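Alpha-galactosidase (Thermus thermophilus, PDB 6LCJ) probably releases terminal alpha-linked galactose from galactosides by hydrolysis, as a glycoside hydrolase family 36 enzyme, and assembles as a hexamer. Local coordinates at residues G138-E141 with E142-A146; R385-L388 with H389-L393; F212-G215 with M216-A220. One frame throughout, in Å; residues are numbered along the deposited sequence.

Contact 1: G138-E141 with E142-A146; sequences GPEE and EVFAA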
loop_
_atom_site.group_PDB
_atom_site.type_symbol
_atom_site.label_atom_id
_atom_site.label_comp_id
_atom_site.label_asym_id
_atom_site.label_seq_id
_atom_site.Cartn_x
_atom_site.Cartn_y
_atom_site.Cartn_z
ATOM N N GLY E 138 45.799 8.979 13.492
ATOM C CA GLY E 138 47.133 8.636 13.080
ATOM C C GLY E 138 47.114 7.596 11.993
ATOM O O GLY E 138 46.060 7.281 11.428
ATOM N N PRO E 139 48.290 7.054 11.666
ATOM C CA PRO E 139 48.359 5.962 10.689
ATOM C C PRO E 139 47.456 4.809 11.106
ATOM O O PRO E 139 47.347 4.479 12.289
ATOM C CB PRO E 139 49.840 5.562 10.702
ATOM C CG PRO E 139 50.551 6.751 11.209
ATOM C CD PRO E 139 49.621 7.433 12.167
ATOM N N GLU E 140 46.804 4.210 10.108
ATOM C CA GLU E 140 45.810 3.166 10.336
ATOM C C GLU E 140 46.321 2.086 11.286
ATOM O O GLU E 140 45.673 1.764 12.287
ATOM C CB GLU E 140 45.422 2.557 8.990
ATOM C CG GLU E 140 44.048 1.945 8.931
ATOM C CD GLU E 140 43.657 1.570 7.509
ATOM O OE1 GLU E 140 43.276 2.479 6.729
ATOM O OE2 GLU E 140 43.753 0.368 7.167
ATOM N N GLU E 141 47.497 1.526 10.995
ATOM C CA GLU E 141 47.975 0.371 11.749
ATOM C C GLU E 141 48.359 0.749 13.175
ATOM O O GLU E 141 48.127 -0.027 14.114
ATOM C CB GLU E 141 49.148 -0.281 11.016
ATOM C CG GLU E 141 48.705 -1.360 10.009
ATOM C CD GLU E 141 49.718 -1.597 8.875
ATOM O OE1 GLU E 141 49.501 -1.060 7.756
ATOM O OE2 GLU E 141 50.720 -2.328 9.096
ATOM N N GLU E 142 48.947 1.930 13.372
ATOM C CA GLU E 142 49.321 2.295 14.732
ATOM C C GLU E 142 48.081 2.523 15.584
ATOM O O GLU E 142 48.027 2.108 16.748
ATOM C CB GLU E 142 50.220 3.531 14.737
ATOM C CG GLU E 142 50.853 3.846 16.119
ATOM C CD GLU E 142 51.102 2.601 17.015
ATOM O OE1 GLU E 142 51.812 1.656 16.566
ATOM O OE2 GLU E 142 50.580 2.569 18.170
ATOM N N VAL E 143 47.063 3.147 15.002
ATOM C CA VAL E 143 45.880 3.547 15.749
ATOM C C VAL E 143 45.098 2.314 16.220
ATOM O O VAL E 143 44.640 2.254 17.371
ATOM C CB VAL E 143 45.067 4.518 14.857
ATOM C CG1 VAL E 143 43.678 4.061 14.603
ATOM C CG2 VAL E 143 45.105 5.931 15.406
ATOM N N PHE E 144 45.010 1.275 15.381
ATOM C CA PHE E 144 44.332 0.049 15.799
ATOM C C PHE E 144 45.168 -0.750 16.788
ATOM O O PHE E 144 44.620 -1.402 17.685
ATOM C CB PHE E 144 43.982 -0.805 14.584
ATOM C CG PHE E 144 42.702 -0.408 13.937
ATOM C CD1 PHE E 144 42.679 0.612 12.995
ATOM C CD2 PHE E 144 41.510 -1.021 14.303
ATOM C CE1 PHE E 144 41.494 0.999 12.406
ATOM C CE2 PHE E 144 40.307 -0.649 13.719
ATOM C CZ PHE E 144 40.298 0.360 12.765
ATOM N N ALA E 145 46.496 -0.723 16.635
ATOM C CA ALA E 145 47.364 -1.380 17.609
ATOM C C ALA E 145 47.294 -0.702 18.977
ATOM O O ALA E 145 47.421 -1.370 20.008
ATOM C CB ALA E 145 48.801 -1.400 17.090
ATOM N N ALA E 146 47.078 0.616 19.010
ATOM C CA ALA E 146 46.993 1.308 20.289
ATOM C C ALA E 146 45.667 1.031 20.985
ATOM O O ALA E 146 45.615 0.987 22.217
ATOM C CB ALA E 146 47.199 2.812 20.090
#
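Val143 closes the first turn of helix 140-149 onto Pro139, the N-cap residue that leads the chain out of strand 132-137. Three consecutive i to i+4 backbone bonds start this alpha-helix: Val143 N to Pro139 O at 3.0 Å, Phe144 N to Glu140 O at 3.2 Å and Ala145 N to Glu141 O at 3.1 Å. Side-chain carbons crowd the same carbonyls, with Val143 CB 3.4 Å from Pro139 O and Ala145 CB 3.3 Å from Glu141 O.

Side-chain packing lies on the buried flank. Val143 reaches back past the cap, its CG2 methyl packed against the Gly138 backbone, 3.7 Å from Gly138 N, while the residue also packs on Leu105 and Ala136 of the sheet beneath. Phe144 packs on Leu105 as well and meets Phe46 edge-to-face.

Of the charged side chains, Glu140 and Glu141 both touch Pro463; Glu140, its CB turned away from the following turn, also sends its carboxylate to a salt bridge with Arg97.

In Phe144, chi1 of -84° lays the ring back along the helix and chi2 of 85° turns its edge to the preceding turn, where CD1 lies 3.3 Å from Glu140 O, near the ring plane.

Contact 2: R385-L388 with H389-L393; sequences RSTL and HRLWL
His389 turns the edge of its imidazole back to Arg385 O at the C-terminal part of helix 380-388, where a side chain and two backbone amides take up the carbonyls of Arg385, Ser386 and Thr387 before the chain passes into the 3-10 segment 391-393. The bond from ND1 of His389 to Arg385 O measures 2.6 Å and runs nearly straight on from the carbonyl, with the oxygen close to the ring plane. In effect the imidazole N-H answers the carbonyl that an i+4 backbone amide would take in a continuing helix. CG of His389 stands beside its own backbone N (chi1 -63°), which swings the ring back toward Arg385; its far nitrogen, NE2, is bonded to Tyr464 OH, so both ring nitrogens are engaged and the ring's rotation is fixed.

The next two carbonyls are met by i+3 amides, a 3-10-like tightening of the helical repeat. His389 N lies 3.1 Å from Ser386 O and Arg390 N 2.9 Å from Thr387 O. Leu388 O accepts from Arg460.

Polar side chains also bond outside these residues. Within the helix, Arg385 NH2 is bonded to Asn382 OD1 and Thr387 OG1 to Ala383 O; Ser386 OG reaches Ser54 O and Ala56 N. The extended Arg390 carries its guanidinium to Val355 O through NH1 and to His48 through NE, with weak bonds from NH2 to Gly49 O and Gln51 O.

Leu388 and Leu391 share an apolar side facing Phe466, their CD2 and CD1 being 4.3 Å apart, while CG2 of Thr387 lies 4.1 Å from CD2 of Leu391. Farther along, Trp392 NE1 donates to His389 O at 2.8 Å, the oxygen tilted 16° from the indole plane.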
loop_
_atom_site.group_PDB
_atom_site.type_symbol
_atom_site.label_atom_id
_atom_site.label_comp_id
_atom_site.label_asym_id
_atom_site.label_seq_id
_atom_site.Cartn_x
_atom_site.Cartn_y
_atom_site.Cartn_z
ATOM N N ARG E 385 38.187 -11.577 3.760
ATOM C CA ARG E 385 37.871 -10.151 3.863
ATOM C C ARG E 385 37.734 -9.699 5.314
ATOM O O ARG E 385 38.240 -8.636 5.688
ATOM C CB ARG E 385 36.597 -9.812 3.091
ATOM C CG ARG E 385 36.220 -8.327 3.212
ATOM C CD ARG E 385 35.251 -7.875 2.114
ATOM N NE ARG E 385 34.029 -8.640 2.251
ATOM C CZ ARG E 385 33.617 -9.563 1.392
ATOM N NH1 ARG E 385 34.310 -9.810 0.280
ATOM N NH2 ARG E 385 32.508 -10.245 1.652
ATOM N N SER E 386 37.045 -10.486 6.150
ATOM C CA SER E 386 36.822 -10.072 7.532
ATOM C C SER E 386 38.056 -10.306 8.395
ATOM O O SER E 386 38.380 -9.478 9.254
ATOM C CB SER E 386 35.611 -10.804 8.115
ATOM O OG SER E 386 34.405 -10.249 7.607
ATOM N N THR E 387 38.738 -11.435 8.188
ATOM C CA THR E 387 39.968 -11.726 8.918
ATOM C C THR E 387 41.010 -10.635 8.705
ATOM O O THR E 387 41.620 -10.144 9.664
ATOM C CB THR E 387 40.513 -13.076 8.467
ATOM O OG1 THR E 387 39.588 -14.100 8.823
ATOM C CG2 THR E 387 41.884 -13.355 9.093
ATOM N N LEU E 388 41.224 -10.234 7.452
ATOM C CA LEU E 388 42.213 -9.204 7.167
ATOM C C LEU E 388 41.979 -7.928 7.970
ATOM O O LEU E 388 42.936 -7.196 8.257
ATOM C CB LEU E 388 42.222 -8.884 5.672
ATOM C CG LEU E 388 43.030 -9.848 4.811
ATOM C CD1 LEU E 388 42.625 -9.761 3.349
ATOM C CD2 LEU E 388 44.517 -9.581 5.000
ATOM N N HIS E 389 40.736 -7.635 8.351
ATOM C CA HIS E 389 40.448 -6.406 9.083
ATOM C C HIS E 389 40.353 -6.627 10.580
ATOM O O HIS E 389 39.947 -5.717 11.309
ATOM C CB HIS E 389 39.162 -5.760 8.580
ATOM C CG HIS E 389 39.226 -5.337 7.150
ATOM N ND1 HIS E 389 39.025 -6.215 6.106
ATOM C CD2 HIS E 389 39.488 -4.136 6.590
ATOM C CE1 HIS E 389 39.147 -5.570 4.961
ATOM N NE2 HIS E 389 39.426 -4.306 5.228
ATOM N N ARG E 390 40.712 -7.814 11.059
ATOM C CA ARG E 390 40.703 -8.090 12.484
ATOM C C ARG E 390 42.052 -8.583 12.991
ATOM O O ARG E 390 42.128 -9.094 14.118
ATOM C CB ARG E 390 39.589 -9.091 12.808
ATOM C CG ARG E 390 38.210 -8.459 12.777
ATOM C CD ARG E 390 37.111 -9.488 12.945
ATOM N NE ARG E 390 35.833 -8.870 13.282
ATOM C CZ ARG E 390 34.655 -9.403 12.977
ATOM N NH1 ARG E 390 34.612 -10.566 12.334
ATOM N NH2 ARG E 390 33.524 -8.791 13.318
ATOM N N LEU E 391 43.122 -8.432 12.197
ATOM C CA LEU E 391 44.417 -8.969 12.606
ATOM C C LEU E 391 45.016 -8.200 13.778
ATOM O O LEU E 391 45.820 -8.774 14.518
ATOM C CB LEU E 391 45.377 -8.987 11.423
ATOM C CG LEU E 391 44.995 -9.961 10.305
ATOM C CD1 LEU E 391 45.882 -9.783 9.112
ATOM C CD2 LEU E 391 45.079 -11.393 10.812
ATOM N N TRP E 392 44.599 -6.944 13.994
ATOM C CA TRP E 392 45.036 -6.173 15.155
ATOM C C TRP E 392 44.677 -6.852 16.469
ATOM O O TRP E 392 45.252 -6.512 17.504
ATOM C CB TRP E 392 44.442 -4.757 15.125
ATOM C CG TRP E 392 42.978 -4.706 14.806
ATOM C CD1 TRP E 392 42.404 -4.799 13.575
ATOM C CD2 TRP E 392 41.894 -4.555 15.740
ATOM N NE1 TRP E 392 41.033 -4.730 13.680
ATOM C CE2 TRP E 392 40.696 -4.572 14.998
ATOM C CE3 TRP E 392 41.823 -4.410 17.127
ATOM C CZ2 TRP E 392 39.451 -4.451 15.595
ATOM C CZ3 TRP E 392 40.598 -4.289 17.714
ATOM C CH2 TRP E 392 39.419 -4.313 16.955
ATOM N N LEU E 393 43.758 -7.808 16.464
ATOM C CA LEU E 393 43.449 -8.547 17.682
ATOM C C LEU E 393 44.507 -9.574 18.063
ATOM O O LEU E 393 44.327 -10.262 19.070
ATOM C CB LEU E 393 42.100 -9.249 17.547
ATOM C CG LEU E 393 41.005 -8.199 17.520
ATOM C CD1 LEU E 393 39.733 -8.820 16.989
ATOM C CD2 LEU E 393 40.826 -7.590 18.906
#

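Contact 3: F212-G215 with M216-A220; sequences FPRG and MAFLA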
loop_
_atom_site.group_PDB
_atom_site.type_symbol
_atom_site.label_atom_id
_atom_site.label_comp_id
_atom_site.label_asym_id
_atom_site.label_seq_id
_atom_site.Cartn_x
_atom_site.Cartn_y
_atom_site.Cartn_z
ATOM N N PHE E 212 28.924 -43.267 16.933
ATOM C CA PHE E 212 30.022 -43.285 17.905
ATOM C C PHE E 212 29.730 -44.293 19.019
ATOM O O PHE E 212 29.660 -43.936 20.201
ATOM C CB PHE E 212 30.262 -41.884 18.473
ATOM C CG PHE E 212 30.795 -40.920 17.460
ATOM C CD1 PHE E 212 29.961 -40.382 16.486
ATOM C CD2 PHE E 212 32.132 -40.582 17.442
ATOM C CE1 PHE E 212 30.454 -39.525 15.525
ATOM C CE2 PHE E 212 32.629 -39.725 16.484
ATOM C CZ PHE E 212 31.788 -39.190 15.528
ATOM N N PRO E 213 29.595 -45.585 18.676
ATOM C CA PRO E 213 29.096 -46.557 19.672
ATOM C C PRO E 213 29.971 -46.708 20.907
ATOM O O PRO E 213 29.432 -46.941 21.991
ATOM C CB PRO E 213 29.010 -47.867 18.875
ATOM C CG PRO E 213 29.901 -47.668 17.695
ATOM C CD PRO E 213 29.824 -46.218 17.363
ATOM N N ARG E 214 31.293 -46.587 20.803
ATOM C CA ARG E 214 32.093 -46.767 22.011
ATOM C C ARG E 214 32.193 -45.500 22.854
ATOM O O ARG E 214 32.867 -45.520 23.889
ATOM C CB ARG E 214 33.491 -47.289 21.659
ATOM C CG ARG E 214 33.521 -48.806 21.421
ATOM C CD ARG E 214 34.803 -49.279 20.741
ATOM N NE ARG E 214 34.830 -48.891 19.337
ATOM C CZ ARG E 214 35.831 -49.142 18.499
ATOM N NH1 ARG E 214 36.905 -49.803 18.920
ATOM N NH2 ARG E 214 35.752 -48.726 17.235
ATOM N N GLY E 215 31.543 -44.410 22.456
ATOM C CA GLY E 215 31.502 -43.221 23.281
ATOM C C GLY E 215 32.695 -42.306 23.072
ATOM O O GLY E 215 33.742 -42.696 22.550
ATOM N N MET E 216 32.527 -41.059 23.515
ATOM C CA MET E 216 33.506 -40.029 23.193
ATOM C C MET E 216 34.772 -40.159 24.022
ATOM O O MET E 216 35.842 -39.743 23.567
ATOM C CB MET E 216 32.897 -38.633 23.371
ATOM C CG MET E 216 31.645 -38.400 22.540
ATOM S SD MET E 216 31.807 -38.863 20.795
ATOM C CE MET E 216 33.041 -37.683 20.229
ATOM N N ALA E 217 34.691 -40.727 25.222
ATOM C CA ALA E 217 35.897 -40.844 26.035
ATOM C C ALA E 217 36.869 -41.850 25.439
ATOM O O ALA E 217 38.084 -41.701 25.597
ATOM C CB ALA E 217 35.539 -41.236 27.466
ATOM N N PHE E 218 36.351 -42.862 24.741
ATOM C CA PHE E 218 37.201 -43.845 24.081
ATOM C C PHE E 218 37.974 -43.217 22.927
ATOM O O PHE E 218 39.200 -43.364 22.826
ATOM C CB PHE E 218 36.339 -45.007 23.590
ATOM C CG PHE E 218 36.978 -45.825 22.516
ATOM C CD1 PHE E 218 37.950 -46.767 22.832
ATOM C CD2 PHE E 218 36.602 -45.666 21.188
ATOM C CE1 PHE E 218 38.551 -47.532 21.838
ATOM C CE2 PHE E 218 37.190 -46.428 20.184
ATOM C CZ PHE E 218 38.171 -47.364 20.513
ATOM N N LEU E 219 37.258 -42.520 22.040
ATOM C CA LEU E 219 37.883 -41.784 20.948
ATOM C C LEU E 219 39.016 -40.886 21.433
ATOM O O LEU E 219 40.086 -40.837 20.820
ATOM C CB LEU E 219 36.822 -40.954 20.234
ATOM C CG LEU E 219 36.973 -40.721 18.738
ATOM C CD1 LEU E 219 37.276 -42.022 18.028
ATOM C CD2 LEU E 219 35.680 -40.116 18.243
ATOM N N ALA E 220 38.801 -40.153 22.527
ATOM C CA ALA E 220 39.852 -39.253 22.992
ATOM C C ALA E 220 41.071 -40.017 23.497
ATOM O O ALA E 220 42.198 -39.532 23.359
ATOM C CB ALA E 220 39.325 -38.322 24.086
#
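A type I turn from Phe212 to Gly215, closed by Gly215 N to Phe212 O at 3.0 Å, delivers the chain to Gly215, the N-cap of helix 216-224, which sits at a positive phi (86°) that glycine reaches readily and whose O takes a weak bond from Phe218 N.

Arg214 lies across one face of the Phe218 ring. Its CD makes a CH-pi contact 3.9 Å from the ring centroid, and the bend at chi3 slides the guanidinium beneath the CE2-CZ rim, Phe218 CE2 lying 3.4 Å above the centre of the guanidinium plane and NH1 3.2 Å from Phe218 CZ. The two planes are 28° apart, and NH2 continues to a salt bridge with Glu175 of helix 175-185.

On the buried side, the doubly bent Met216 brings SD obliquely to the Phe212 ring, 4.5 Å from its centroid, a Met-aromatic contact. CD2 of Leu219 meets the same ring at its edge, 3.5 Å from CE2. Trp199 touches both Phe212 and Met216. A turn and glycine N-cap thus launch an outer helix of the (beta/alpha)8 TIM barrel, ahead of barrel strand 229-234, as expected for the Melibiase family.

In the fold
Contacts 1 and 2 adjoin although far apart in sequence: their centres are about 13 Å apart, and the rings of Phe144 and Trp392 meet with planes at about 55°, CD2 of Phe144 coming 3.7 Å from CE2 of Trp392. This junction joins the helix that follows the N-terminal beta-sheets to the loop leading to barrel strand 398-400. Contact 3 is remote, on the opposite side of the chain's centre from contact 1, with centres about 48 Å apart; its centre is about 37 Å from that of contact 2. Residues 212-220 thus belong to the far periphery of the barrel, whereas residues 385-393 are the most central, about 10 Å from the chain's centre.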